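Local coordinates for SsfS6 (Streptomyces sp. SF2575, PDB 4FZR), which belongs to the GT-B superfamily, with two Rossmann-like domains resembling those of the erythromycin biosynthesis protein CIII, at residues 34-44 and 388-396; 205-213 and 311-319. All blocks are in the same frame, centred on the assembly; numbering follows the deposited sequence. Where two conformers were deposited one is given.

Interaction 1 of 2, residues 34-44 and 388-396; sequences PLSWALRAAGH and PADIVRLIE
H44 NE2 donates a 3.0 Å hydrogen bond to E396 OE1, a His-carboxylate pair that ties the turn after helix 33-41 to the end of helix 388-395. This is the GT-B arrangement in which the C-terminal helix returns to pack against the N-terminal Rossmann-like domain. OE1 lies in the imidazole plane, while the carboxylate is turned 69° against the ring; the bond is moderately bent, with an N-H...O angle of 145°. A Schellman motif closed by G43, which has positive phi, ends helix 33-41 and brings H44 round to this position, where A42 O sits over one face of its ring. Behind the polar pair the axes of 34-41 and 388-395 approach to 8.8 Å at a crossing angle of -61°, and V392 fills the crossing with both branches. CG2 meets A38 CB, while CG1, anti to the backbone N, reaches A42 CB at 3.8 Å. Nearer the start of helix 388-395, L35 CD1 lies 4.0 Å from P388 O, and A38 CB meets P388 CB. L128 of the central strand 126-130 lies against L35 and L39, and L39 CD2 lies 3.6 Å from V392 CG2.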
loop_
_atom_site.group_PDB
_atom_site.type_symbol
_atom_site.label_atom_id
_atom_site.label_comp_id
_atom_site.label_asym_id
_atom_site.label_seq_id
_atom_site.Cartn_x
_atom_site.Cartn_y
_atom_site.Cartn_z
ATOM N N PRO A 34 -3.169 5.339 -4.345
ATOM C CA PRO A 34 -3.015 4.384 -5.452
ATOM C C PRO A 34 -2.000 4.816 -6.518
ATOM O O PRO A 34 -1.292 3.963 -7.054
ATOM C CB PRO A 34 -4.430 4.296 -6.035
ATOM C CG PRO A 34 -5.324 4.672 -4.895
ATOM C CD PRO A 34 -4.574 5.752 -4.178
ATOM N N LEU A 35 -1.923 6.107 -6.819
ATOM C CA LEU A 35 -0.928 6.590 -7.770
ATOM C C LEU A 35 0.471 6.456 -7.174
ATOM O O LEU A 35 1.428 6.131 -7.880
ATOM C CB LEU A 35 -1.203 8.046 -8.154
ATOM C CG LEU A 35 -0.267 8.646 -9.210
ATOM C CD1 LEU A 35 -0.180 7.763 -10.449
ATOM C CD2 LEU A 35 -0.719 10.049 -9.592
ATOM N N SER A 36 0.578 6.698 -5.869
ATOM C CA SER A 36 1.850 6.596 -5.157
ATOM C C SER A 36 2.385 5.172 -5.182
ATOM O O SER A 36 3.584 4.952 -5.349
ATOM C CB SER A 36 1.686 7.041 -3.705
ATOM O OG SER A 36 1.587 8.451 -3.606
ATOM N N TRP A 37 1.494 4.207 -4.996
ATOM C CA TRP A 37 1.881 2.803 -5.050
ATOM C C TRP A 37 2.132 2.336 -6.485
ATOM O O TRP A 37 2.896 1.396 -6.712
ATOM C CB TRP A 37 0.823 1.920 -4.383
ATOM C CG TRP A 37 1.223 1.477 -3.008
ATOM C CD1 TRP A 37 0.649 1.844 -1.824
ATOM C CD2 TRP A 37 2.300 0.590 -2.674
ATOM N NE1 TRP A 37 1.296 1.235 -0.775
ATOM C CE2 TRP A 37 2.313 0.460 -1.269
ATOM C CE3 TRP A 37 3.250 -0.111 -3.427
ATOM C CZ2 TRP A 37 3.240 -0.341 -0.601
ATOM C CZ3 TRP A 37 4.171 -0.908 -2.761
ATOM C CH2 TRP A 37 4.158 -1.015 -1.362
ATOM N N ALA A 38 1.480 2.985 -7.445
ATOM C CA ALA A 38 1.687 2.674 -8.854
ATOM C C ALA A 38 3.110 3.057 -9.246
ATOM O O ALA A 38 3.774 2.344 -10.000
ATOM C CB ALA A 38 0.678 3.418 -9.722
ATOM N N LEU A 39 3.569 4.188 -8.723
ATOM C CA LEU A 39 4.940 4.631 -8.939
ATOM C C LEU A 39 5.919 3.653 -8.304
ATOM O O LEU A 39 6.887 3.224 -8.934
ATOM C CB LEU A 39 5.146 6.029 -8.351
ATOM C CG LEU A 39 4.365 7.158 -9.030
ATOM C CD1 LEU A 39 4.477 8.460 -8.239
ATOM C CD2 LEU A 39 4.840 7.353 -10.466
ATOM N N ARG A 40 5.659 3.301 -7.052
ATOM C CA ARG A 40 6.530 2.396 -6.321
ATOM C C ARG A 40 6.568 1.028 -6.997
ATOM O O ARG A 40 7.608 0.375 -7.042
ATOM C CB ARG A 40 6.044 2.269 -4.880
ATOM C CG ARG A 40 7.113 1.845 -3.897
ATOM C CD ARG A 40 6.647 2.084 -2.472
ATOM N NE ARG A 40 7.578 1.546 -1.484
ATOM C CZ ARG A 40 7.277 1.338 -0.205
ATOM N NH1 ARG A 40 6.062 1.611 0.254
ATOM N NH2 ARG A 40 8.192 0.847 0.619
ATOM N N ALA A 41 5.430 0.599 -7.533
ATOM C CA ALA A 41 5.356 -0.680 -8.227
ATOM C C ALA A 41 6.193 -0.652 -9.503
ATOM O O ALA A 41 6.665 -1.690 -9.970
ATOM C CB ALA A 41 3.921 -1.015 -8.557
ATOM N N ALA A 42 6.368 0.541 -10.062
ATOM C CA ALA A 42 7.167 0.714 -11.269
ATOM C C ALA A 42 8.626 1.008 -10.933
ATOM O O ALA A 42 9.363 1.548 -11.757
ATOM C CB ALA A 42 6.590 1.828 -12.127
ATOM N N GLY A 43 9.034 0.668 -9.713
ATOM C CA GLY A 43 10.434 0.718 -9.341
ATOM C C GLY A 43 10.913 2.063 -8.829
ATOM O O GLY A 43 12.077 2.206 -8.455
ATOM N N HIS A 44 10.025 3.052 -8.802
ATOM C CA HIS A 44 10.412 4.398 -8.387
ATOM C C HIS A 44 10.428 4.536 -6.865
ATOM O O HIS A 44 9.878 3.702 -6.148
ATOM C CB HIS A 44 9.483 5.432 -9.026
ATOM C CG HIS A 44 9.348 5.271 -10.508
ATOM N ND1 HIS A 44 10.413 5.408 -11.371
ATOM C CD2 HIS A 44 8.278 4.961 -11.278
ATOM C CE1 HIS A 44 10.004 5.199 -12.610
ATOM N NE2 HIS A 44 8.712 4.928 -12.581
ATOM N N PRO A 388 -4.061 4.037 -13.038
ATOM C CA PRO A 388 -2.872 4.658 -12.443
ATOM C C PRO A 388 -1.562 4.065 -12.969
ATOM O O PRO A 388 -0.582 4.793 -13.125
ATOM C CB PRO A 388 -3.048 4.369 -10.953
ATOM C CG PRO A 388 -4.535 4.383 -10.771
ATOM C CD PRO A 388 -5.096 3.757 -12.026
ATOM N N ALA A 389 -1.544 2.765 -13.244
ATOM C CA ALA A 389 -0.363 2.135 -13.830
ATOM C C ALA A 389 -0.087 2.712 -15.221
ATOM O O ALA A 389 1.068 2.948 -15.585
ATOM C CB ALA A 389 -0.543 0.623 -13.905
ATOM N N ASP A 390 -1.153 2.944 -15.989
ATOM C CA ASP A 390 -1.032 3.543 -17.319
ATOM C C ASP A 390 -0.424 4.943 -17.206
ATOM O O ASP A 390 0.476 5.305 -17.965
ATOM C CB ASP A 390 -2.396 3.639 -18.027
ATOM C CG ASP A 390 -3.025 2.279 -18.319
ATOM O OD1 ASP A 390 -2.289 1.288 -18.507
ATOM O OD2 ASP A 390 -4.273 2.204 -18.379
ATOM N N ILE A 391 -0.924 5.726 -16.254
ATOM C CA ILE A 391 -0.465 7.101 -16.055
ATOM C C ILE A 391 1.015 7.184 -15.679
ATOM O O ILE A 391 1.701 8.142 -16.037
ATOM C CB ILE A 391 -1.295 7.817 -14.969
ATOM C CG1 ILE A 391 -2.716 8.085 -15.481
ATOM C CG2 ILE A 391 -0.612 9.120 -14.530
ATOM C CD1 ILE A 391 -2.779 8.862 -16.774
ATOM N N VAL A 392 1.506 6.185 -14.955
ATOM C CA VAL A 392 2.913 6.163 -14.579
ATOM C C VAL A 392 3.785 6.077 -15.829
ATOM O O VAL A 392 4.823 6.733 -15.917
ATOM C CB VAL A 392 3.240 4.993 -13.623
ATOM C CG1 VAL A 392 4.744 4.866 -13.434
ATOM C CG2 VAL A 392 2.554 5.194 -12.276
ATOM N N ARG A 393 3.356 5.279 -16.802
ATOM C CA ARG A 393 4.085 5.163 -18.060
ATOM C C ARG A 393 4.130 6.511 -18.770
ATOM O O ARG A 393 5.157 6.899 -19.325
ATOM C CB ARG A 393 3.449 4.103 -18.956
ATOM C CG ARG A 393 3.617 2.701 -18.415
ATOM C CD ARG A 393 2.922 1.672 -19.272
ATOM N NE ARG A 393 2.171 0.724 -18.443
ATOM C CZ ARG A 393 0.853 0.536 -18.510
ATOM N NH1 ARG A 393 0.093 1.225 -19.354
ATOM N NH2 ARG A 393 0.278 -0.349 -17.710
ATOM N N LEU A 394 3.012 7.226 -18.744
ATOM C CA LEU A 394 2.967 8.579 -19.281
ATOM C C LEU A 394 3.998 9.453 -18.576
ATOM O O LEU A 394 4.820 10.105 -19.222
ATOM C CB LEU A 394 1.568 9.182 -19.115
ATOM C CG LEU A 394 0.600 9.023 -20.289
ATOM C CD1 LEU A 394 0.470 7.569 -20.714
ATOM C CD2 LEU A 394 -0.761 9.594 -19.920
ATOM N N ILE A 395 3.957 9.450 -17.246
ATOM C CA ILE A 395 4.831 10.294 -16.441
ATOM C C ILE A 395 6.300 10.076 -16.784
ATOM O O ILE A 395 7.066 11.030 -16.903
ATOM C CB ILE A 395 4.633 10.024 -14.937
ATOM C CG1 ILE A 395 3.298 10.604 -14.466
ATOM C CG2 ILE A 395 5.783 10.620 -14.123
ATOM C CD1 ILE A 395 2.933 10.218 -13.047
ATOM N N GLU A 396 6.684 8.815 -16.947
ATOM C CA GLU A 396 8.089 8.471 -17.156
ATOM C C GLU A 396 8.563 8.705 -18.595
ATOM O O GLU A 396 9.682 8.329 -18.951
ATOM C CB GLU A 396 8.371 7.026 -16.710
ATOM C CG GLU A 396 7.537 5.951 -17.395
ATOM C CD GLU A 396 7.555 4.622 -16.645
ATOM O OE1 GLU A 396 8.085 4.579 -15.513
ATOM O OE2 GLU A 396 7.036 3.623 -17.188
#

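Interaction 2 of 2, residues 205-213 and 311-319; sequences MRYVPYNGR and GTTLTCLSE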
loop_
_atom_site.group_PDB
_atom_site.type_symbol
_atom_site.label_atom_id
_atom_site.label_comp_id
_atom_site.label_asym_id
_atom_site.label_seq_id
_atom_site.Cartn_x
_atom_site.Cartn_y
_atom_site.Cartn_z
HETATM N N MSE A 205 -7.918 9.730 -15.927
HETATM C CA MSE A 205 -7.413 8.573 -15.200
HETATM C C MSE A 205 -8.544 7.892 -14.439
HETATM O O MSE A 205 -9.404 8.552 -13.861
HETATM C CB MSE A 205 -6.321 8.979 -14.208
HETATM C CG MSE A 205 -5.620 7.778 -13.564
HETATM SE SE MSE A 205 -4.755 8.123 -11.838
HETATM C CE MSE A 205 -3.160 9.015 -12.400
ATOM N N ARG A 206 -8.536 6.565 -14.445
ATOM C CA ARG A 206 -9.524 5.782 -13.716
ATOM C C ARG A 206 -9.295 5.909 -12.212
ATOM O O ARG A 206 -8.171 5.764 -11.737
ATOM C CB ARG A 206 -9.431 4.315 -14.134
ATOM C CG ARG A 206 -10.420 3.396 -13.444
ATOM C CD ARG A 206 -10.180 1.951 -13.847
ATOM N NE ARG A 206 -10.963 1.015 -13.047
ATOM C CZ ARG A 206 -10.929 -0.305 -13.197
ATOM N NH1 ARG A 206 -10.152 -0.853 -14.120
ATOM N NH2 ARG A 206 -11.674 -1.082 -12.423
ATOM N N TYR A 207 -10.362 6.189 -11.470
ATOM C CA TYR A 207 -10.271 6.342 -10.027
ATOM C C TYR A 207 -10.267 4.986 -9.344
ATOM O O TYR A 207 -11.266 4.269 -9.370
ATOM C CB TYR A 207 -11.441 7.165 -9.503
ATOM C CG TYR A 207 -11.422 7.379 -8.010
ATOM C CD1 TYR A 207 -10.664 8.399 -7.447
ATOM C CD2 TYR A 207 -12.171 6.572 -7.163
ATOM C CE1 TYR A 207 -10.649 8.607 -6.081
ATOM C CE2 TYR A 207 -12.165 6.775 -5.795
ATOM C CZ TYR A 207 -11.403 7.794 -5.259
ATOM O OH TYR A 207 -11.388 8.001 -3.899
ATOM N N VAL A 208 -9.134 4.634 -8.747
ATOM C CA VAL A 208 -9.037 3.416 -7.954
ATOM C C VAL A 208 -9.272 3.791 -6.490
ATOM O O VAL A 208 -8.527 4.593 -5.922
ATOM C CB VAL A 208 -7.669 2.732 -8.130
ATOM C CG1 VAL A 208 -7.524 1.559 -7.163
ATOM C CG2 VAL A 208 -7.491 2.270 -9.576
ATOM N N PRO A 209 -10.328 3.234 -5.880
ATOM C CA PRO A 209 -10.675 3.635 -4.511
ATOM C C PRO A 209 -9.644 3.212 -3.465
ATOM O O PRO A 209 -9.178 2.069 -3.478
ATOM C CB PRO A 209 -12.003 2.909 -4.253
ATOM C CG PRO A 209 -12.522 2.530 -5.605
ATOM C CD PRO A 209 -11.318 2.306 -6.453
ATOM N N TYR A 210 -9.284 4.137 -2.580
ATOM C CA TYR A 210 -8.605 3.769 -1.348
ATOM C C TYR A 210 -9.237 4.485 -0.160
ATOM O O TYR A 210 -9.097 5.697 -0.003
ATOM C CB TYR A 210 -7.110 4.078 -1.400
ATOM C CG TYR A 210 -6.415 3.684 -0.117
ATOM C CD1 TYR A 210 -6.206 2.345 0.196
ATOM C CD2 TYR A 210 -5.996 4.643 0.794
ATOM C CE1 TYR A 210 -5.591 1.975 1.373
ATOM C CE2 TYR A 210 -5.376 4.283 1.975
ATOM C CZ TYR A 210 -5.175 2.948 2.258
ATOM O OH TYR A 210 -4.562 2.584 3.433
ATOM N N ASN A 211 -9.924 3.719 0.679
ATOM C CA ASN A 211 -10.589 4.271 1.850
ATOM C C ASN A 211 -10.147 3.548 3.118
ATOM O O ASN A 211 -10.656 3.824 4.206
ATOM C CB ASN A 211 -12.110 4.142 1.718
ATOM C CG ASN A 211 -12.606 4.372 0.298
ATOM O OD1 ASN A 211 -12.855 3.422 -0.442
ATOM N ND2 ASN A 211 -12.766 5.633 -0.083
ATOM N N GLY A 212 -9.185 2.639 2.978
ATOM C CA GLY A 212 -8.891 1.663 4.013
ATOM C C GLY A 212 -8.039 2.168 5.160
ATOM O O GLY A 212 -7.316 3.152 5.019
ATOM N N ARG A 213 -8.157 1.498 6.306
ATOM C CA ARG A 213 -7.150 1.560 7.365
ATOM C C ARG A 213 -6.859 0.124 7.793
ATOM O O ARG A 213 -5.976 -0.530 7.231
ATOM C CB ARG A 213 -7.611 2.385 8.571
ATOM C CG ARG A 213 -6.634 2.308 9.752
ATOM C CD ARG A 213 -6.944 3.331 10.832
ATOM N NE ARG A 213 -8.104 2.954 11.642
ATOM C CZ ARG A 213 -8.047 2.543 12.910
ATOM N NH1 ARG A 213 -6.888 2.448 13.552
ATOM N NH2 ARG A 213 -9.163 2.225 13.550
ATOM N N GLY A 311 -14.179 11.374 -1.878
ATOM C CA GLY A 311 -13.725 10.002 -2.002
ATOM C C GLY A 311 -14.882 9.022 -2.010
ATOM O O GLY A 311 -14.916 8.083 -2.804
ATOM N N THR A 312 -15.836 9.242 -1.114
ATOM C CA THR A 312 -17.016 8.393 -1.029
ATOM C C THR A 312 -17.824 8.454 -2.326
ATOM O O THR A 312 -18.303 7.433 -2.819
ATOM C CB THR A 312 -17.919 8.816 0.141
ATOM O OG1 THR A 312 -17.139 8.928 1.339
ATOM C CG2 THR A 312 -19.025 7.801 0.357
ATOM N N THR A 313 -17.965 9.657 -2.877
ATOM C CA THR A 313 -18.699 9.847 -4.120
ATOM C C THR A 313 -18.062 9.042 -5.243
ATOM O O THR A 313 -18.730 8.248 -5.907
ATOM C CB THR A 313 -18.715 11.323 -4.537
ATOM O OG1 THR A 313 -19.470 12.083 -3.587
ATOM C CG2 THR A 313 -19.338 11.486 -5.919
ATOM N N LEU A 314 -16.768 9.253 -5.450
ATOM C CA LEU A 314 -16.047 8.574 -6.518
ATOM C C LEU A 314 -16.002 7.066 -6.296
ATOM O O LEU A 314 -16.012 6.296 -7.255
ATOM C CB LEU A 314 -14.637 9.151 -6.658
ATOM C CG LEU A 314 -14.618 10.537 -7.305
ATOM C CD1 LEU A 314 -13.372 11.298 -6.911
ATOM C CD2 LEU A 314 -14.707 10.412 -8.817
ATOM N N THR A 315 -15.976 6.645 -5.033
ATOM C CA THR A 315 -15.975 5.222 -4.717
ATOM C C THR A 315 -17.286 4.583 -5.175
ATOM O O THR A 315 -17.285 3.548 -5.845
ATOM C CB THR A 315 -15.785 4.963 -3.205
ATOM O OG1 THR A 315 -14.560 5.553 -2.759
ATOM C CG2 THR A 315 -15.738 3.469 -2.917
ATOM N N CYS A 316 -18.401 5.210 -4.812
ATOM C CA CYS A 316 -19.730 4.741 -5.212
ATOM C C CYS A 316 -19.896 4.721 -6.729
ATOM O O CYS A 316 -20.406 3.755 -7.292
ATOM C CB CYS A 316 -20.807 5.631 -4.598
ATOM S SG CYS A 316 -20.939 5.500 -2.807
ATOM N N LEU A 317 -19.477 5.801 -7.383
ATOM C CA LEU A 317 -19.513 5.873 -8.839
ATOM C C LEU A 317 -18.754 4.709 -9.470
ATOM O O LEU A 317 -19.280 4.028 -10.352
ATOM C CB LEU A 317 -18.935 7.206 -9.337
ATOM C CG LEU A 317 -19.871 8.418 -9.398
ATOM C CD1 LEU A 317 -19.163 9.602 -10.043
ATOM C CD2 LEU A 317 -21.144 8.082 -10.156
ATOM N N SER A 318 -17.525 4.473 -9.019
ATOM C CA SER A 318 -16.678 3.455 -9.637
ATOM C C SER A 318 -17.206 2.044 -9.390
ATOM O O SER A 318 -16.888 1.112 -10.127
ATOM C CB SER A 318 -15.230 3.585 -9.151
ATOM O OG SER A 318 -14.965 2.785 -8.009
ATOM N N GLU A 319 -18.018 1.895 -8.349
ATOM C CA GLU A 319 -18.628 0.609 -8.038
ATOM C C GLU A 319 -20.076 0.512 -8.534
ATOM O O GLU A 319 -20.746 -0.496 -8.312
ATOM C CB GLU A 319 -18.555 0.336 -6.531
ATOM C CG GLU A 319 -17.220 -0.251 -6.083
ATOM C CD GLU A 319 -16.969 -1.630 -6.662
ATOM O OE1 GLU A 319 -17.943 -2.275 -7.107
ATOM O OE2 GLU A 319 -15.798 -2.067 -6.677
#
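The two halves of the GT-B fold meet here: the extended segment 205-213, which follows the last strand of the N-terminal Rossmann-like sheet, passes along helix 310-318 of the C-terminal domain. Y207, P209 and N211, alternate residues of this segment, turn toward the helix, whereas V208 and Y210 turn away. Y207 makes the broadest contact, a CH-pi interaction in which L314 CB sits over the ring, 3.6 Å from its centroid and 14° off the normal. The Y207 ring is carried out to the helix because CG stands anti to the backbone N (chi1 -180°), and its side chain crosses that of L314 at about a right angle. L314 CD1 covers the CD1-CE1 side of the same ring, and the hydroxyl end extends to G311, with OH 3.6 Å from G311 CA.

P209 packs between T315 and S318, its CG 3.4 Å from S318 OG and its CB beside the T315 side chain. The S318 hydroxyl is itself turned back to the helix, donating to T315 O. Farther along the segment, N211 ND2 gives a 3.2 Å hydrogen bond to T315 OG1, which lies close to the amide plane; the N-H...O angle is 153°. T315 OG1 thus accepts from the segment while donating to G311 O at 2.6 Å, so its hydroxyl is held between two partners. S295 of helix 294-297 touches P209 and N211, and M382 of helix 370-382 touches Y207 and S318. G311 O takes two donors from one residue, T315 N and T315 OG1, which reach it from opposite faces of the carbonyl plane.

Overall arrangement
Both contacts join the N-terminal and C-terminal family regions, in different ways: interaction 1 packs the C-terminal helix onto the N-terminal domain, and interaction 2 sets the segment after strand 203-204 against a helix of the C-terminal domain. Their centres lie about 18 Å apart, and both segments of interaction 2 fall between the two segments of interaction 1 in the sequence. They meet directly at helix 388-395, where I391 packs on selenomethionine M205 and P388 CD is 3.7 Å from V208 CG2; P34 CG also packs on V208 O. Both reach the second subunit, where W37 stacks on W37 of the other chain and R206 packs on its G43.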